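Local coordinates for protein flavin-containing monooxygenase (Allium sativum, PDB 6WPU) that probably uses a bound flavin to add oxygen to the sulfur of S-allyl-L-cysteine in garlic, at residues Tyr63-Thr67 / Tyr207-Glu211; Leu85-Leu89 / Asp229-Asp233. All coordinates share one frame; numbering follows the deposited sequence.

Contact 1 of 2, residues Tyr63-Thr67 / Tyr207-Glu211; sequences YTPDT and YRIPE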
ATOM      1  N   TYR A  63      -7.290   7.815  -9.323  1.00 31.68           N
ATOM      2  CA  TYR A  63      -7.538   9.080  -8.635  1.00 33.20           C
ATOM      3  C   TYR A  63      -9.022   9.419  -8.671  1.00 29.99           C
ATOM      4  O   TYR A  63      -9.700   9.195  -9.673  1.00 35.01           O
ATOM      5  CB  TYR A  63      -6.741  10.220  -9.270  1.00 37.52           C
ATOM      6  CG  TYR A  63      -7.120  11.571  -8.713  1.00 35.64           C
ATOM      7  CD1 TYR A  63      -6.693  11.961  -7.445  1.00 33.31           C
ATOM      8  CD2 TYR A  63      -7.917  12.453  -9.443  1.00 34.22           C
ATOM      9  CE1 TYR A  63      -7.051  13.193  -6.908  1.00 32.20           C
ATOM     10  CE2 TYR A  63      -8.283  13.695  -8.909  1.00 35.78           C
ATOM     11  CZ  TYR A  63      -7.839  14.055  -7.646  1.00 36.39           C
ATOM     12  OH  TYR A  63      -8.185  15.275  -7.102  1.00 36.03           O
ATOM     13  N   THR A  64      -9.539   9.932  -7.556  1.00 30.55           N
ATOM     14  CA  THR A  64     -10.878  10.513  -7.561  1.00 31.47           C
ATOM     15  C   THR A  64     -10.857  11.785  -6.720  1.00 33.69           C
ATOM     16  O   THR A  64     -10.243  11.807  -5.645  1.00 33.19           O
ATOM     17  CB  THR A  64     -11.957   9.567  -7.020  1.00 29.82           C
ATOM     18  OG1 THR A  64     -13.204  10.261  -6.982  1.00 34.78           O
ATOM     19  CG2 THR A  64     -11.622   9.064  -5.600  1.00 26.13           C
ATOM     20  N   PRO A  65     -11.515  12.854  -7.181  1.00 32.43           N
ATOM     21  CA  PRO A  65     -11.698  14.023  -6.311  1.00 32.37           C
ATOM     22  C   PRO A  65     -12.685  13.767  -5.190  1.00 32.89           C
ATOM     23  O   PRO A  65     -12.784  14.605  -4.289  1.00 31.05           O
ATOM     24  CB  PRO A  65     -12.219  15.108  -7.267  1.00 33.44           C
ATOM     25  CG  PRO A  65     -12.254  14.494  -8.630  1.00 43.53           C
ATOM     26  CD  PRO A  65     -12.204  13.011  -8.470  1.00 30.45           C
ATOM     27  N   ASP A  66     -13.427  12.655  -5.237  1.00 32.25           N
ATOM     28  CA  ASP A  66     -14.315  12.286  -4.139  1.00 29.52           C
ATOM     29  C   ASP A  66     -13.524  12.184  -2.853  1.00 30.70           C
ATOM     30  O   ASP A  66     -12.383  11.704  -2.848  1.00 32.15           O
ATOM     31  CB  ASP A  66     -14.983  10.926  -4.389  1.00 28.54           C
ATOM     32  CG  ASP A  66     -15.921  10.915  -5.585  1.00 40.16           C
ATOM     33  OD1 ASP A  66     -16.161  11.975  -6.202  1.00 41.06           O
ATOM     34  OD2 ASP A  66     -16.422   9.810  -5.912  1.00 46.98           O
ATOM     35  N   THR A  67     -14.142  12.619  -1.752  1.00 30.18           N
ATOM     36  CA  THR A  67     -13.603  12.418  -0.414  1.00 27.09           C
ATOM     37  C   THR A  67     -14.733  11.983   0.506  1.00 35.33           C
ATOM     38  O   THR A  67     -15.916  12.132   0.187  1.00 33.53           O
ATOM     39  CB  THR A  67     -12.953  13.681   0.162  1.00 35.47           C
ATOM     40  OG1 THR A  67     -13.937  14.713   0.232  1.00 35.47           O
ATOM     41  CG2 THR A  67     -11.811  14.149  -0.705  1.00 35.63           C
ATOM     42  N   TYR A 207      -7.140  14.136   1.485  1.00 32.55           N
ATOM     43  CA  TYR A 207      -6.440  15.254   0.863  1.00 29.85           C
ATOM     44  C   TYR A 207      -6.412  15.056  -0.647  1.00 33.57           C
ATOM     45  O   TYR A 207      -6.040  13.982  -1.134  1.00 30.89           O
ATOM     46  CB  TYR A 207      -5.011  15.414   1.398  1.00 29.28           C
ATOM     47  CG  TYR A 207      -4.324  16.524   0.629  1.00 31.85           C
ATOM     48  CD1 TYR A 207      -4.703  17.867   0.821  1.00 28.61           C
ATOM     49  CD2 TYR A 207      -3.379  16.243  -0.345  1.00 28.91           C
ATOM     50  CE1 TYR A 207      -4.117  18.891   0.090  1.00 28.27           C
ATOM     51  CE2 TYR A 207      -2.784  17.270  -1.095  1.00 31.97           C
ATOM     52  CZ  TYR A 207      -3.168  18.589  -0.866  1.00 32.17           C
ATOM     53  OH  TYR A 207      -2.604  19.603  -1.590  1.00 29.52           O
ATOM     54  N   ARG A 208      -6.797  16.094  -1.392  1.00 28.38           N
ATOM     55  CA  ARG A 208      -6.820  15.999  -2.849  1.00 27.07           C
ATOM     56  C   ARG A 208      -6.049  17.120  -3.530  1.00 32.12           C
ATOM     57  O   ARG A 208      -5.240  16.857  -4.428  1.00 32.61           O
ATOM     58  CB  ARG A 208      -8.258  16.004  -3.369  1.00 27.90           C
ATOM     59  CG  ARG A 208      -9.057  14.757  -2.952  1.00 28.18           C
ATOM     60  CD  ARG A 208      -8.421  13.465  -3.480  1.00 28.51           C
ATOM     61  NE  ARG A 208      -9.252  12.339  -3.085  1.00 32.10           N
ATOM     62  CZ  ARG A 208      -9.029  11.585  -2.017  1.00 37.61           C
ATOM     63  NH1 ARG A 208      -7.960  11.808  -1.242  1.00 28.34           N
ATOM     64  NH2 ARG A 208      -9.871  10.594  -1.739  1.00 33.43           N
ATOM     65  N   ILE A 209      -6.304  18.371  -3.133  1.00 28.31           N
ATOM     66  CA  ILE A 209      -5.800  19.531  -3.864  1.00 30.94           C
ATOM     67  C   ILE A 209      -5.445  20.638  -2.878  1.00 35.33           C
ATOM     68  O   ILE A 209      -5.999  20.689  -1.772  1.00 35.54           O
ATOM     69  CB  ILE A 209      -6.816  20.032  -4.914  1.00 33.15           C
ATOM     70  CG1 ILE A 209      -8.162  20.378  -4.262  1.00 30.20           C
ATOM     71  CG2 ILE A 209      -6.962  19.009  -6.047  1.00 32.26           C
ATOM     72  CD1 ILE A 209      -9.061  21.318  -5.115  1.00 31.59           C
ATOM     73  N   PRO A 210      -4.530  21.535  -3.235  1.00 32.76           N
ATOM     74  CA  PRO A 210      -4.069  22.544  -2.272  1.00 33.60           C
ATOM     75  C   PRO A 210      -4.868  23.842  -2.269  1.00 33.55           C
ATOM     76  O   PRO A 210      -4.764  24.601  -1.302  1.00 28.72           O
ATOM     77  CB  PRO A 210      -2.621  22.802  -2.707  1.00 36.26           C
ATOM     78  CG  PRO A 210      -2.645  22.560  -4.201  1.00 35.51           C
ATOM     79  CD  PRO A 210      -3.687  21.480  -4.447  1.00 30.68           C
ATOM     80  N   GLU A 211      -5.643  24.133  -3.319  1.00 31.99           N
ATOM     81  CA  GLU A 211      -6.323  25.430  -3.401  1.00 31.99           C
ATOM     82  C   GLU A 211      -7.163  25.795  -2.166  1.00 34.74           C
ATOM     83  O   GLU A 211      -7.097  26.961  -1.738  1.00 39.04           O
ATOM     84  CB  GLU A 211      -7.199  25.482  -4.665  1.00 29.13           C
ATOM     85  CG  GLU A 211      -6.437  25.670  -5.975  1.00 36.84           C
ATOM     86  CD  GLU A 211      -5.849  24.359  -6.533  1.00 41.93           C
ATOM     87  OE1 GLU A 211      -5.903  23.319  -5.842  1.00 43.34           O
ATOM     88  OE2 GLU A 211      -5.324  24.375  -7.666  1.00 42.98           O
TER
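The NE of R208 meets two backbone carbonyls of the opposing loop. The sounder bond runs from R208 NE to T64 O at 2.8 Å, the donor lying nearly along the C=O axis, although the N-H...O angle is only 132°. A weak second bond joins R208 NE to D66 O. That same carbonyl oxygen accepts from R208 NH2 at 3.0 Å; the donor NH2 lies in the carbonyl plane of D66, while D66 O stands 29° out of the guanidinium plane of R208. D66 O is thus held by two nitrogens of one side chain. On the other flank R208 NH1 bonds to Y207 O at 2.9 Å, and it also reaches H205 O. The buried guanidinium is thus met by main-chain oxygens. A bend at chi2 (-60°) carries the arginine chain into place, where R208 CD lies 3.7 Å from Y63 CE1, approaching the ring obliquely. T67 CG2 sits over one face of the guanidinium, toward its rim, and 3.6 Å from R208 CG. With an alanine here, the carbonyls of T64 and D66 would probably lose these donors, and a gap is likely to open between Y63 and T67. Within 63-67, T64 OG1 accepts from D66 N at 3.0 Å, an ST turn that probably helps hold the bend from which both carbonyls point to the arginine. The contact joins two loops near the surface: 63-67 lies between strand 47-52 and helix 95-98, while 207-211 links strands 200-203 and 217-221, with Y207 packed on I230 and V234 of helix 225-234.

Contact 2 of 2, residues Leu85-Leu89 / Asp229-Asp233; sequences LYKSL and DISRD. With SO4 (sulfate ion), chain D.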
ATOM      1  N   LEU A  85      -5.142   8.877  -3.220  1.00 29.09           N
ATOM      2  CA  LEU A  85      -4.248   9.696  -4.035  1.00 33.60           C
ATOM      3  C   LEU A  85      -4.715  11.143  -4.047  1.00 34.83           C
ATOM      4  O   LEU A  85      -5.915  11.413  -4.118  1.00 33.34           O
ATOM      5  CB  LEU A  85      -4.201   9.200  -5.471  1.00 32.98           C
ATOM      6  CG  LEU A  85      -3.693   7.811  -5.822  1.00 38.30           C
ATOM      7  CD1 LEU A  85      -3.865   7.589  -7.338  1.00 35.72           C
ATOM      8  CD2 LEU A  85      -2.261   7.652  -5.408  1.00 36.67           C
ATOM      9  N   TYR A  86      -3.764  12.075  -4.007  1.00 31.35           N
ATOM     10  CA  TYR A  86      -4.082  13.475  -4.272  1.00 32.50           C
ATOM     11  C   TYR A  86      -3.735  13.796  -5.722  1.00 35.83           C
ATOM     12  O   TYR A  86      -3.027  13.040  -6.396  1.00 34.82           O
ATOM     13  CB  TYR A  86      -3.354  14.416  -3.299  1.00 27.38           C
ATOM     14  CG  TYR A  86      -1.876  14.130  -3.130  1.00 29.26           C
ATOM     15  CD1 TYR A  86      -1.431  13.191  -2.191  1.00 30.26           C
ATOM     16  CD2 TYR A  86      -0.925  14.803  -3.895  1.00 31.76           C
ATOM     17  CE1 TYR A  86      -0.085  12.911  -2.047  1.00 29.19           C
ATOM     18  CE2 TYR A  86       0.439  14.544  -3.739  1.00 36.96           C
ATOM     19  CZ  TYR A  86       0.842  13.594  -2.821  1.00 35.96           C
ATOM     20  OH  TYR A  86       2.170  13.323  -2.660  1.00 49.26           O
ATOM     21  N   LYS A  87      -4.259  14.919  -6.212  1.00 34.87           N
ATOM     22  CA  LYS A  87      -4.305  15.112  -7.660  1.00 39.86           C
ATOM     23  C   LYS A  87      -2.910  15.218  -8.277  1.00 39.36           C
ATOM     24  O   LYS A  87      -2.675  14.712  -9.380  1.00 38.94           O
ATOM     25  CB  LYS A  87      -5.139  16.344  -8.004  1.00 33.58           C
ATOM     26  CG  LYS A  87      -5.257  16.603  -9.511  1.00 41.14           C
ATOM     27  CD  LYS A  87      -6.258  17.730  -9.781  1.00 52.02           C
ATOM     28  CE  LYS A  87      -6.283  18.171 -11.232  1.00 61.83           C
ATOM     29  NZ  LYS A  87      -5.195  19.161 -11.528  1.00 68.17           N
ATOM     30  N   SER A  88      -1.973  15.871  -7.595  1.00 35.73           N
ATOM     31  CA  SER A  88      -0.649  16.074  -8.181  1.00 37.98           C
ATOM     32  C   SER A  88       0.312  14.916  -7.931  1.00 37.22           C
ATOM     33  O   SER A  88       1.471  15.003  -8.350  1.00 36.50           O
ATOM     34  CB  SER A  88      -0.017  17.367  -7.653  1.00 36.04           C
ATOM     35  OG  SER A  88       0.185  17.253  -6.262  1.00 36.85           O
ATOM     36  N   LEU A  89      -0.130  13.838  -7.279  1.00 35.21           N
ATOM     37  CA  LEU A  89       0.794  12.795  -6.854  1.00 36.70           C
ATOM     38  C   LEU A  89       1.583  12.241  -8.037  1.00 36.80           C
ATOM     39  O   LEU A  89       1.025  11.956  -9.098  1.00 33.78           O
ATOM     40  CB  LEU A  89       0.044  11.666  -6.145  1.00 31.80           C
ATOM     41  CG  LEU A  89       0.941  10.540  -5.615  1.00 37.98           C
ATOM     42  CD1 LEU A  89       0.473  10.047  -4.236  1.00 31.79           C
ATOM     43  CD2 LEU A  89       1.054   9.347  -6.638  1.00 33.24           C
ATOM     44  N   ASP A 229       5.698  15.323   0.798  1.00 35.82           N
ATOM     45  CA  ASP A 229       5.058  15.576  -0.494  1.00 35.95           C
ATOM     46  C   ASP A 229       3.787  16.403  -0.330  1.00 37.81           C
ATOM     47  O   ASP A 229       3.549  17.365  -1.070  1.00 36.82           O
ATOM     48  CB  ASP A 229       4.704  14.246  -1.194  1.00 35.47           C
ATOM     49  CG  ASP A 229       5.879  13.608  -1.907  1.00 51.03           C
ATOM     50  OD1 ASP A 229       6.834  14.322  -2.280  1.00 54.92           O
ATOM     51  OD2 ASP A 229       5.839  12.371  -2.104  1.00 60.71           O
ATOM     52  N   ILE A 230       2.924  16.001   0.598  1.00 33.97           N
ATOM     53  CA  ILE A 230       1.678  16.726   0.785  1.00 33.68           C
ATOM     54  C   ILE A 230       1.957  18.137   1.283  1.00 36.81           C
ATOM     55  O   ILE A 230       1.368  19.109   0.789  1.00 35.22           O
ATOM     56  CB  ILE A 230       0.757  15.947   1.736  1.00 37.29           C
ATOM     57  CG1 ILE A 230       0.242  14.692   1.021  1.00 41.73           C
ATOM     58  CG2 ILE A 230      -0.386  16.845   2.210  1.00 37.58           C
ATOM     59  CD1 ILE A 230      -0.802  13.921   1.789  1.00 35.54           C
ATOM     60  N   SER A 231       2.887  18.271   2.242  1.00 31.36           N
ATOM     61  CA  SER A 231       3.286  19.588   2.743  1.00 36.04           C
ATOM     62  C   SER A 231       3.722  20.501   1.610  1.00 40.25           C
ATOM     63  O   SER A 231       3.306  21.665   1.540  1.00 38.80           O
ATOM     64  CB  SER A 231       4.416  19.446   3.762  1.00 39.77           C
ATOM     65  OG  SER A 231       3.998  18.639   4.845  1.00 45.57           O
ATOM     66  N   ARG A 232       4.578  19.995   0.715  1.00 38.73           N
ATOM     67  CA  ARG A 232       5.028  20.830  -0.395  1.00 41.95           C
ATOM     68  C   ARG A 232       3.865  21.191  -1.314  1.00 39.87           C
ATOM     69  O   ARG A 232       3.789  22.323  -1.812  1.00 41.79           O
ATOM     70  CB  ARG A 232       6.140  20.119  -1.168  1.00 44.26           C
ATOM     71  CG  ARG A 232       7.434  19.995  -0.371  1.00 50.79           C
ATOM     72  CD  ARG A 232       8.614  19.610  -1.242  1.00 52.62           C
ATOM     73  NE  ARG A 232       8.384  18.335  -1.899  1.00 56.99           N
ATOM     74  CZ  ARG A 232       8.175  18.193  -3.202  1.00 57.38           C
ATOM     75  NH1 ARG A 232       8.198  19.254  -4.008  1.00 54.55           N
ATOM     76  NH2 ARG A 232       7.954  16.984  -3.697  1.00 54.43           N
ATOM     77  N   ASP A 233       2.942  20.246  -1.530  1.00 35.01           N
ATOM     78  CA  ASP A 233       1.761  20.520  -2.342  1.00 38.28           C
ATOM     79  C   ASP A 233       0.906  21.605  -1.700  1.00 35.57           C
ATOM     80  O   ASP A 233       0.528  22.577  -2.357  1.00 35.73           O
ATOM     81  CB  ASP A 233       0.957  19.227  -2.534  1.00 36.89           C
ATOM     82  CG  ASP A 233       0.048  19.272  -3.748  1.00 37.17           C
ATOM     83  OD1 ASP A 233       0.525  19.621  -4.854  1.00 36.88           O
ATOM     84  OD2 ASP A 233      -1.144  18.928  -3.609  1.00 37.86           O
TER
HETATM   85  S   SO4 D 503       7.710  17.332  -7.262  0.80 70.76           S
HETATM   86  O1  SO4 D 503       7.557  18.736  -6.870  0.80 71.92           O
HETATM   87  O2  SO4 D 503       9.121  17.078  -7.543  0.80 75.86           O
HETATM   88  O3  SO4 D 503       7.299  16.462  -6.167  0.80 74.41           O
HETATM   89  O4  SO4 D 503       6.862  17.047  -8.424  0.80 59.64           O
HETATM   90  O   HOH W   1      -2.869  17.746  -5.513  1.00 29.64           O
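S88 and D233 supply the direct hydrogen bond of this contact, S88 OG donating to D233 OD1 at 2.8 Å. The hydroxyl comes from well above the carboxylate plane (61° out of it); chi1 of S88 (64°) sets OG between the backbone N and the carbonyl carbon, from where it reaches D233. A water adds an indirect bond: it accepts from S88 N and donates to D233 OD2 at 2.8 Å. D233 OD2 also takes the hydroxyl of Y207, so both carboxylate oxygens of this buried aspartate have partners.

Apolar packing pairs Y86, whose CB points toward the helix, with I230: Y86 CE1 lies 3.6 Å from I230 CG1, the two side chains crossing obliquely. A separate close approach brings Y86 OH to 3.1 Å from D229 CB, these side chains meeting at about a right angle. L89 CB lies over one face of the Y86 ring, toward the rim, consistent with the type I beta turn from Y86 to L89, closed by L89 N bonding to Y86 O at 3.1 Å. L89, at the end of the turn, touches the FAD, while Y86 and S88 meet helix 225-234, which follows strand 217-221 in what is, by family, probably the NADPH-binding domain.

Charge pairing involves D229, one helical turn before D233. R232 NH2 forms a salt bridge with D229 OD1 at 3.2 Å, and R437 is a second partner of that oxygen. The guanidinium edge of R232 meets a sulfate, probably from the crystallisation liquor, with NH2 bonding to O3 at 2.6 Å and NH1 to O1 nearly straight (173°). R90, just beyond the turn, also binds this sulfate.

Overall arrangement
Contact 1 is a surface contact and contact 2 a buried one, with centres about 9 Å apart. Their segments alternate along the chain: 63-67 and 85-89 share the long loop region after strand 47-52, while 207-211 and 229-233 flank strand 217-221. The chemistry differs accordingly. Contact 1 joins two loops through an arginine bound by main-chain carbonyls, whereas contact 2 sets a turn against a helix through side-chain hydroxyl, carboxylate, ring and aliphatic groups. The two are continuous: R208 O lies 2.8 Å from K87 N, a probable hydrogen bond, and Y207 of contact 1 also reaches into contact 2. Contact 2 is the nearer to the FAD.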